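Side-chain contacts in putative uncharacterized protein (Actinomyces odontolyticus, PDB 3UP9), which probably binds methionine as the membrane-anchored, substrate-capturing lipoprotein of an uptake system: residues 159-164 with 175-180; 109-114 with 120-125; 27-32 with 223-228. All coordinates share one frame; numbering follows the deposited sequence. Where two conformers were deposited one is given.

Contact 2 is the most buried of the three, every touching residue being buried; contacts 1 and 3 are partly buried, contact 3 far out, its centre about 22 Å from that of the chain. Contacts 1 and 2 have centres about 13 Å apart and pack on the same sheet, that of strands 107-112, 151-156 and 170-173; Leu161 and Phe177 touch Ile112, and each contact contributes a residue to the selenomethionine pocket. Contact 3 sits about 34 Å from contact 2, centre to centre, across the middle of the chain, and reaches no ligand. Chemistry follows place: aliphatic packing in 2, an aromatic ring between unlike neighbours in 1, a capped helix start meeting one leucine in 3.

Contact 1: 159-164 with 175-180; sequences PQLVRS and GNFAQE. With MSE (selenomethionine), chain B.
Pro159 and Phe177 bring their CA atoms to 6.5 Å, and Val162 and Ala178 to 6.8 Å, so a loop running into the weakly bonded helix 161-164 lies against helix 175-180. Phe177 carries most of the contact. Its CG stands anti to the carbonyl carbon (chi1 -66°), which aims the ring at the other segment. Pro159 lies beside it, with its backbone N over one face, 3.8 Å from Phe177 CE1. On the opposite face the amide ND2 of Asn176 stands 3.4 Å above the plane of the Phe177 ring, over its centre. Leu161 approaches obliquely, CD1 reaching Phe177 CD2 at 4.1 Å, while the CG2 methyl of Val162 rests 3.4 Å from the backbone O of Phe177. Ser164 OG donates to Leu161 O at 2.6 Å, tying up that carbonyl within its own short helix. Tyr45 also meets the Phe177 ring. Asn176 belongs to the selenomethionine pocket, though its weak bond to the ligand amine involves a less certainly placed OD1. Hydrocarbon and ring surface thus join the segments without a directional polar bond, and the ring probably acts as a second-shell support for the Asn176 amide.

Contact 2: 109-114 with 120-125; sequences IGIISD and RALELL. With MSE (selenomethionine), chain B.
Ala121 packs its methyl against Ile111, yet the residue just before it on the same helix, Arg120, leaves this greasy face altogether and reaches the carboxylate of the bound selenomethionine. The two backbones are nearest where Ile111 and Ala121 stand, their CA atoms 7.2 Å apart; toward the other end they diverge, to 10.3 Å between the CA atoms of Ile109 and Leu125. The axes of strand 109-112 and helix 120-125 approach to 9.2 Å and run at 140°, nearer antiparallel than parallel. Ile111 does most of the touching. Its CG1 is anti to the backbone N (chi1 -167°), which carries CD1 out to Leu122 CD2 at 3.7 Å, the two side chains crossing at about a right angle, while CG1 lies 4.1 Å from Ala121 CB. Further along, Ile109 CG2 meets Leu125 CD1 at 4.4 Å.

This is the beta-alpha connection of an alpha/beta lobe, consistent with the type II periplasmic-binding-protein fold: strand 107-112 leads through a short turn into helix 115-127, with Asp114 as its N-cap. Phe153 of the adjoining parallel strand 151-156 touches Ile111, Leu122 and Leu125, and Val172 of strand 170-173 packs on Ile109, Ala121 and Leu125.

Arg120 is extended from CG to NE, which lets it reach the ligand; the guanidinium meets the carboxylate with its edge: NH1 donates to selenomethionine OXT at 2.9 Å with an N-H...O angle of 145°, the acceptor lying near the guanidinium plane. A salt bridge from Arg120 NE to Glu193 OE2 grips a second part of the group and probably restrains its rotation.

Contact 3: 27-32 with 223-228; sequences DNLAAD and LHSDEV
Ser225 OG has two hydrogen-bonded partners, and the CD1 methyl of Leu29 lies against it: the oxygen accepts from Val228 N at 3.1 Å with a nearly straight N-H...O angle of 168°, and is also hydrogen-bonded to Leu222 O. The first bond is the classic N-cap of helix 226-235. Since Leu222 belongs to the preceding helix 213-223, one hydroxyl joins the end of that helix to the start of the next. The torsion of Ser225 (chi1 65°) sets OG between its own backbone N and carbonyl carbon, from where it can turn back over the first helical turn.

The other segment is where helix 15-28 gives out and the chain turns into helix 30-33. Leu29, the first residue there to leave helical angles, is the one residue of 27-32 that touches 223-228. The contact therefore joins chain regions separated by 190 residues, at the edge of the lobe whose mixed sheet includes strands 7-13 and 35-41. Helix 15-28 extends the junction, with Ile25 touching Leu223 and Val228, and Tyr24 touching Glu227.

Leu29 works chiefly through CD1, which is 3.9 Å from Ser225 OG and likewise 3.9 Å from Glu227 CB; its CD2 comes more loosely against Glu227, 4.3 Å from CG. The CB and CG methylenes of Glu227 take part, not its carboxylate, the two side chains meeting at a slant. With an alanine in place of Ser225, Val228 N would probably lose its capping acceptor and Leu222 O its hydroxyl partner, weakening the first turn of the helix, and the leucine CD1 would lose one neighbour. That methyl has one more contact, a purely apolar one, at 4.2 Å from Leu29 CD1 to Val228 CG2.

Contact 1: 159-164 with 175-180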
loop_
_atom_site.group_PDB
_atom_site.type_symbol
_atom_site.label_atom_id
_atom_site.label_comp_id
_atom_site.label_asym_id
_atom_site.label_seq_id
_atom_site.Cartn_x
_atom_site.Cartn_y
_atom_site.Cartn_z
ATOM N N PRO A 159 -10.389 -0.141 -4.599
ATOM C CA PRO A 159 -10.991 -1.442 -4.270
ATOM C C PRO A 159 -11.668 -2.120 -5.467
ATOM O O PRO A 159 -12.107 -3.247 -5.337
ATOM C CB PRO A 159 -12.028 -1.105 -3.180
ATOM C CG PRO A 159 -11.639 0.219 -2.669
ATOM C CD PRO A 159 -10.919 0.947 -3.757
ATOM N N GLN A 160 -11.771 -1.417 -6.595
ATOM C CA GLN A 160 -12.377 -1.933 -7.831
ATOM C C GLN A 160 -11.307 -2.508 -8.792
ATOM O O GLN A 160 -11.622 -3.057 -9.862
ATOM C CB GLN A 160 -13.175 -0.789 -8.519
ATOM C CG GLN A 160 -14.417 -0.349 -7.758
ATOM C CD GLN A 160 -15.290 -1.542 -7.389
ATOM O OE1 GLN A 160 -15.775 -2.278 -8.264
ATOM N NE2 GLN A 160 -15.465 -1.770 -6.091
ATOM N N LEU A 161 -10.035 -2.370 -8.411
ATOM C CA LEU A 161 -8.906 -2.834 -9.256
ATOM C C LEU A 161 -8.959 -4.336 -9.638
ATOM O O LEU A 161 -8.873 -4.666 -10.824
ATOM C CB LEU A 161 -7.551 -2.481 -8.617
ATOM C CG LEU A 161 -7.131 -1.025 -8.840
ATOM C CD1 LEU A 161 -6.042 -0.690 -7.851
ATOM C CD2 LEU A 161 -6.712 -0.737 -10.259
ATOM N N VAL A 162 -9.045 -5.227 -8.645
ATOM C CA VAL A 162 -9.146 -6.676 -8.891
ATOM C C VAL A 162 -10.364 -7.000 -9.724
ATOM O O VAL A 162 -10.228 -7.669 -10.720
ATOM C CB VAL A 162 -9.182 -7.511 -7.603
ATOM C CG1 VAL A 162 -9.451 -9.015 -7.898
ATOM C CG2 VAL A 162 -7.898 -7.334 -6.868
ATOM N N ARG A 163 -11.542 -6.508 -9.355
ATOM C CA ARG A 163 -12.764 -6.614 -10.219
ATOM C C ARG A 163 -12.541 -6.110 -11.686
ATOM O O ARG A 163 -13.107 -6.680 -12.609
ATOM C CB ARG A 163 -13.968 -5.892 -9.561
ATOM C CG ARG A 163 -15.307 -5.899 -10.309
ATOM C CD ARG A 163 -15.759 -7.326 -10.606
ATOM N NE ARG A 163 -17.174 -7.504 -11.042
ATOM C CZ ARG A 163 -17.632 -7.627 -12.308
ATOM N NH1 ARG A 163 -16.831 -7.532 -13.368
ATOM N NH2 ARG A 163 -18.938 -7.820 -12.527
ATOM N N SER A 164 -11.687 -5.097 -11.905
ATOM C CA SER A 164 -11.487 -4.525 -13.240
ATOM C C SER A 164 -10.776 -5.493 -14.163
ATOM O O SER A 164 -10.849 -5.340 -15.363
ATOM C CB SER A 164 -10.773 -3.175 -13.210
ATOM O OG SER A 164 -9.386 -3.320 -12.960
ATOM N N GLY A 175 -0.285 -4.204 -3.535
ATOM C CA GLY A 175 -0.324 -5.467 -2.754
ATOM C C GLY A 175 -1.548 -5.724 -1.895
ATOM O O GLY A 175 -2.170 -6.766 -2.036
ATOM N N ASN A 176 -1.926 -4.768 -1.041
ATOM C CA ASN A 176 -3.082 -4.909 -0.167
ATOM C C ASN A 176 -4.327 -5.309 -0.927
ATOM O O ASN A 176 -5.066 -6.107 -0.417
ATOM C CB ASN A 176 -3.368 -3.657 0.697
ATOM C CG ASN A 176 -3.794 -2.447 -0.115
ATOM O OD1 ASN A 176 -2.978 -1.836 -0.813
ATOM N ND2 ASN A 176 -5.070 -2.091 -0.031
ATOM N N PHE A 177 -4.533 -4.748 -2.128
ATOM C CA PHE A 177 -5.695 -5.049 -2.990
ATOM C C PHE A 177 -5.555 -6.448 -3.670
ATOM O O PHE A 177 -6.537 -7.210 -3.751
ATOM C CB PHE A 177 -5.955 -3.934 -4.053
ATOM C CG PHE A 177 -6.363 -2.611 -3.469
ATOM C CD1 PHE A 177 -7.469 -2.531 -2.596
ATOM C CD2 PHE A 177 -5.669 -1.423 -3.815
ATOM C CE1 PHE A 177 -7.830 -1.316 -2.019
ATOM C CE2 PHE A 177 -6.043 -0.227 -3.263
ATOM C CZ PHE A 177 -7.130 -0.160 -2.355
ATOM N N ALA A 178 -4.338 -6.764 -4.125
ATOM C CA ALA A 178 -4.018 -8.063 -4.696
ATOM C C ALA A 178 -4.311 -9.120 -3.632
ATOM O O ALA A 178 -4.856 -10.139 -3.946
ATOM C CB ALA A 178 -2.551 -8.140 -5.166
ATOM N N GLN A 179 -3.959 -8.832 -2.383
ATOM C CA GLN A 179 -4.163 -9.750 -1.263
ATOM C C GLN A 179 -5.643 -10.042 -1.064
ATOM O O GLN A 179 -6.029 -11.198 -0.976
ATOM C CB GLN A 179 -3.568 -9.205 0.022
ATOM C CG GLN A 179 -2.033 -9.171 0.137
ATOM C CD GLN A 179 -1.439 -10.479 0.614
ATOM O OE1 GLN A 179 -1.655 -10.888 1.762
ATOM N NE2 GLN A 179 -0.738 -11.174 -0.285
ATOM N N GLU A 180 -6.460 -8.992 -0.985
ATOM C CA GLU A 180 -7.900 -9.125 -0.878
ATOM C C GLU A 180 -8.422 -9.996 -1.999
ATOM O O GLU A 180 -9.275 -10.792 -1.748
ATOM C CB GLU A 180 -8.602 -7.776 -0.940
ATOM C CG GLU A 180 -8.705 -7.011 0.370
ATOM C CD GLU A 180 -9.300 -7.855 1.455
ATOM O OE1 GLU A 180 -10.496 -8.236 1.347
ATOM O OE2 GLU A 180 -8.524 -8.188 2.381
HETATM N N MSE B 300 -0.332 -1.100 1.050
HETATM C CA MSE B 300 -0.104 -0.212 -0.111
HETATM C C MSE B 300 1.272 -0.358 -0.715
HETATM O O MSE B 300 2.256 -0.620 0.027
HETATM O OXT MSE B 300 1.361 -0.198 -1.943
HETATM C CB MSE B 300 -0.292 1.227 0.294
HETATM C CG MSE B 300 -0.212 2.243 -0.888
HETATM SE SE MSE B 300 -0.444 4.034 -0.244
HETATM C CE MSE B 300 -2.204 3.957 0.707
#

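Contact 2: 109-114 with 120-125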
loop_
_atom_site.group_PDB
_atom_site.type_symbol
_atom_site.label_atom_id
_atom_site.label_comp_id
_atom_site.label_asym_id
_atom_site.label_seq_id
_atom_site.Cartn_x
_atom_site.Cartn_y
_atom_site.Cartn_z
ATOM N N ILE A 109 -5.775 -0.805 -19.771
ATOM C CA ILE A 109 -5.037 -1.063 -18.537
ATOM C C ILE A 109 -5.740 -0.264 -17.463
ATOM O O ILE A 109 -5.823 0.940 -17.553
ATOM C CB ILE A 109 -3.543 -0.669 -18.594
ATOM C CG1 ILE A 109 -2.809 -1.457 -19.705
ATOM C CG2 ILE A 109 -2.867 -0.895 -17.229
ATOM C CD1 ILE A 109 -1.310 -1.229 -19.787
ATOM N N GLY A 110 -6.302 -0.978 -16.492
ATOM C CA GLY A 110 -6.812 -0.379 -15.269
ATOM C C GLY A 110 -5.712 0.209 -14.411
ATOM O O GLY A 110 -4.667 -0.416 -14.205
ATOM N N ILE A 111 -5.949 1.401 -13.894
ATOM C CA ILE A 111 -4.957 2.140 -13.116
ATOM C C ILE A 111 -5.703 2.872 -11.991
ATOM O O ILE A 111 -6.774 3.417 -12.195
ATOM C CB ILE A 111 -4.166 3.116 -14.037
ATOM C CG1 ILE A 111 -2.912 3.686 -13.349
ATOM C CG2 ILE A 111 -5.083 4.227 -14.600
ATOM C CD1 ILE A 111 -1.849 4.172 -14.342
ATOM N N ILE A 112 -5.148 2.840 -10.791
ATOM C CA ILE A 112 -5.728 3.513 -9.638
ATOM C C ILE A 112 -5.855 5.046 -9.875
ATOM O O ILE A 112 -5.134 5.668 -10.693
ATOM C CB ILE A 112 -4.862 3.208 -8.361
ATOM C CG1 ILE A 112 -5.714 3.306 -7.082
ATOM C CG2 ILE A 112 -3.623 4.128 -8.333
ATOM C CD1 ILE A 112 -5.097 2.724 -5.831
ATOM N N SER A 113 -6.743 5.672 -9.113
ATOM C CA SER A 113 -7.102 7.076 -9.366
ATOM C C SER A 113 -6.448 8.092 -8.439
ATOM O O SER A 113 -6.439 9.245 -8.755
ATOM C CB SER A 113 -8.641 7.255 -9.367
ATOM O OG SER A 113 -9.134 6.828 -8.124
ATOM N N ASP A 114 -5.851 7.667 -7.329
ATOM C CA ASP A 114 -5.136 8.609 -6.440
ATOM C C ASP A 114 -3.759 8.991 -7.036
ATOM O O ASP A 114 -3.119 8.152 -7.686
ATOM C CB ASP A 114 -5.062 8.052 -5.013
ATOM C CG ASP A 114 -3.939 7.020 -4.798
ATOM O OD1 ASP A 114 -2.735 7.412 -4.620
ATOM O OD2 ASP A 114 -4.273 5.811 -4.722
ATOM N N ARG A 120 3.055 6.013 -9.162
ATOM C CA ARG A 120 3.919 4.855 -8.971
ATOM C C ARG A 120 3.693 3.721 -10.042
ATOM O O ARG A 120 4.656 3.111 -10.510
ATOM C CB ARG A 120 3.732 4.363 -7.548
ATOM C CG ARG A 120 4.386 3.041 -7.225
ATOM C CD ARG A 120 4.020 2.676 -5.801
ATOM N NE ARG A 120 4.619 1.443 -5.294
ATOM C CZ ARG A 120 4.165 0.825 -4.207
ATOM N NH1 ARG A 120 3.188 1.353 -3.507
ATOM N NH2 ARG A 120 4.742 -0.259 -3.770
ATOM N N ALA A 121 2.426 3.486 -10.410
ATOM C CA ALA A 121 2.009 2.527 -11.442
ATOM C C ALA A 121 2.530 2.947 -12.828
ATOM O O ALA A 121 3.023 2.112 -13.601
ATOM C CB ALA A 121 0.468 2.403 -11.455
ATOM N N LEU A 122 2.403 4.248 -13.131
ATOM C CA LEU A 122 3.002 4.862 -14.329
ATOM C C LEU A 122 4.510 4.640 -14.415
ATOM O O LEU A 122 4.988 4.247 -15.472
ATOM C CB LEU A 122 2.591 6.344 -14.501
ATOM C CG LEU A 122 1.086 6.475 -14.926
ATOM C CD1 LEU A 122 0.646 7.935 -14.892
ATOM C CD2 LEU A 122 0.804 5.803 -16.269
ATOM N N GLU A 123 5.251 4.809 -13.317
ATOM C CA GLU A 123 6.712 4.509 -13.306
ATOM C C GLU A 123 6.985 3.026 -13.657
ATOM O O GLU A 123 7.928 2.695 -14.383
ATOM C CB GLU A 123 7.341 4.745 -11.925
ATOM C CG GLU A 123 7.024 6.046 -11.211
ATOM C CD GLU A 123 7.664 7.251 -11.829
ATOM O OE1 GLU A 123 8.381 7.061 -12.844
ATOM O OE2 GLU A 123 7.447 8.380 -11.293
ATOM N N LEU A 124 6.185 2.141 -13.060
ATOM C CA LEU A 124 6.359 0.725 -13.237
ATOM C C LEU A 124 6.195 0.432 -14.705
ATOM O O LEU A 124 6.999 -0.320 -15.247
ATOM C CB LEU A 124 5.342 -0.092 -12.401
ATOM C CG LEU A 124 5.455 -1.602 -12.575
ATOM C CD1 LEU A 124 6.857 -2.008 -12.100
ATOM C CD2 LEU A 124 4.344 -2.281 -11.793
ATOM N N LEU A 125 5.170 1.029 -15.347
ATOM C CA LEU A 125 4.944 0.821 -16.774
ATOM C C LEU A 125 6.087 1.432 -17.623
ATOM O O LEU A 125 6.449 0.842 -18.637
ATOM C CB LEU A 125 3.522 1.272 -17.213
ATOM C CG LEU A 125 2.306 0.555 -16.523
ATOM C CD1 LEU A 125 0.960 1.196 -16.838
ATOM C CD2 LEU A 125 2.280 -0.924 -16.838
HETATM N N MSE B 300 -0.332 -1.100 1.050
HETATM C CA MSE B 300 -0.104 -0.212 -0.111
HETATM C C MSE B 300 1.272 -0.358 -0.715
HETATM O O MSE B 300 2.256 -0.620 0.027
HETATM O OXT MSE B 300 1.361 -0.198 -1.943
HETATM C CB MSE B 300 -0.292 1.227 0.294
HETATM C CG MSE B 300 -0.212 2.243 -0.888
HETATM SE SE MSE B 300 -0.444 4.034 -0.244
HETATM C CE MSE B 300 -2.204 3.957 0.707
#

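Contact 3: 27-32 with 223-228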
loop_
_atom_site.group_PDB
_atom_site.type_symbol
_atom_site.label_atom_id
_atom_site.label_comp_id
_atom_site.label_asym_id
_atom_site.label_seq_id
_atom_site.Cartn_x
_atom_site.Cartn_y
_atom_site.Cartn_z
ATOM N N ASP A 27 -1.917 -10.245 19.845
ATOM C CA ASP A 27 -2.157 -11.509 20.500
ATOM C C ASP A 27 -0.875 -12.014 21.122
ATOM O O ASP A 27 -0.929 -12.858 22.001
ATOM C CB ASP A 27 -2.637 -12.565 19.497
ATOM C CG ASP A 27 -4.041 -12.275 18.903
ATOM O OD1 ASP A 27 -4.816 -11.426 19.399
ATOM O OD2 ASP A 27 -4.368 -12.984 17.932
ATOM N N ASN A 28 0.280 -11.556 20.618
ATOM C CA ASN A 28 1.554 -12.123 21.076
ATOM C C ASN A 28 2.453 -11.196 21.892
ATOM O O ASN A 28 3.138 -11.668 22.823
ATOM C CB ASN A 28 2.297 -12.743 19.893
ATOM C CG ASN A 28 1.608 -13.965 19.392
ATOM O OD1 ASN A 28 1.775 -15.024 19.934
ATOM N ND2 ASN A 28 0.790 -13.815 18.411
ATOM N N LEU A 29 2.408 -9.896 21.578
ATOM C CA LEU A 29 3.385 -8.892 22.094
ATOM C C LEU A 29 2.792 -7.708 22.910
ATOM O O LEU A 29 3.463 -7.125 23.737
ATOM C CB LEU A 29 4.234 -8.347 20.929
ATOM C CG LEU A 29 4.971 -9.344 19.996
ATOM C CD1 LEU A 29 5.733 -8.590 18.878
ATOM C CD2 LEU A 29 5.851 -10.310 20.832
ATOM N N ALA A 30 1.541 -7.336 22.690
ATOM C CA ALA A 30 1.034 -6.086 23.253
ATOM C C ALA A 30 0.969 -6.121 24.756
ATOM O O ALA A 30 1.374 -5.148 25.382
ATOM C CB ALA A 30 -0.312 -5.682 22.657
ATOM N N ALA A 31 0.480 -7.224 25.328
ATOM C CA ALA A 31 0.366 -7.398 26.800
ATOM C C ALA A 31 1.694 -7.175 27.558
ATOM O O ALA A 31 1.697 -6.535 28.599
ATOM C CB ALA A 31 -0.259 -8.779 27.165
ATOM N N ASP A 32 2.800 -7.724 27.066
ATOM C CA ASP A 32 4.117 -7.476 27.690
ATOM C C ASP A 32 4.502 -5.995 27.575
ATOM O O ASP A 32 5.205 -5.501 28.466
ATOM C CB ASP A 32 5.263 -8.233 27.017
ATOM C CG ASP A 32 4.995 -9.694 26.828
ATOM O OD1 ASP A 32 4.407 -10.329 27.742
ATOM O OD2 ASP A 32 5.407 -10.197 25.740
ATOM N N LEU A 223 6.214 -3.109 16.039
ATOM C CA LEU A 223 6.161 -3.244 14.571
ATOM C C LEU A 223 7.528 -3.389 13.889
ATOM O O LEU A 223 7.590 -3.872 12.777
ATOM C CB LEU A 223 5.420 -2.060 13.952
ATOM C CG LEU A 223 3.902 -2.096 13.832
ATOM C CD1 LEU A 223 3.396 -0.680 13.577
ATOM C CD2 LEU A 223 3.466 -3.050 12.738
ATOM N N HIS A 224 8.596 -2.934 14.551
ATOM C CA HIS A 224 9.978 -3.072 14.036
ATOM C C HIS A 224 10.784 -3.999 14.839
ATOM O O HIS A 224 11.970 -3.910 14.876
ATOM C CB HIS A 224 10.697 -1.753 13.993
ATOM C CG HIS A 224 10.144 -0.856 12.996
ATOM N ND1 HIS A 224 9.035 -0.172 13.220
ATOM C CD2 HIS A 224 10.537 -0.583 11.702
ATOM C CE1 HIS A 224 8.717 0.524 12.133
ATOM N NE2 HIS A 224 9.654 0.291 11.204
ATOM N N SER A 225 10.120 -4.961 15.486
ATOM C CA SER A 225 10.792 -6.001 16.239
ATOM C C SER A 225 11.202 -7.182 15.358
ATOM O O SER A 225 10.712 -7.329 14.249
ATOM C CB SER A 225 9.887 -6.527 17.362
ATOM O OG SER A 225 8.727 -7.176 16.856
ATOM N N ASP A 226 12.076 -8.038 15.901
ATOM C CA ASP A 226 12.533 -9.264 15.250
ATOM C C ASP A 226 11.351 -10.233 15.136
ATOM O O ASP A 226 11.213 -10.955 14.158
ATOM C CB ASP A 226 13.691 -9.910 16.038
ATOM C CG ASP A 226 14.708 -10.618 15.137
ATOM O OD1 ASP A 226 14.415 -11.716 14.600
ATOM O OD2 ASP A 226 15.820 -10.061 14.975
ATOM N N GLU A 227 10.502 -10.231 16.140
ATOM C CA GLU A 227 9.262 -11.050 16.153
ATOM C C GLU A 227 8.310 -10.713 15.000
ATOM O O GLU A 227 7.847 -11.602 14.249
ATOM C CB GLU A 227 8.534 -10.944 17.512
ATOM C CG GLU A 227 9.296 -11.588 18.680
ATOM C CD GLU A 227 10.347 -10.670 19.336
ATOM O OE1 GLU A 227 10.640 -9.546 18.880
ATOM O OE2 GLU A 227 10.936 -11.090 20.351
ATOM N N VAL A 228 8.057 -9.429 14.803
ATOM C CA VAL A 228 7.261 -9.022 13.643
ATOM C C VAL A 228 7.925 -9.348 12.293
ATOM O O VAL A 228 7.231 -9.741 11.371
ATOM C CB VAL A 228 6.834 -7.540 13.726
ATOM C CG1 VAL A 228 6.392 -7.029 12.362
ATOM C CG2 VAL A 228 5.766 -7.402 14.800
#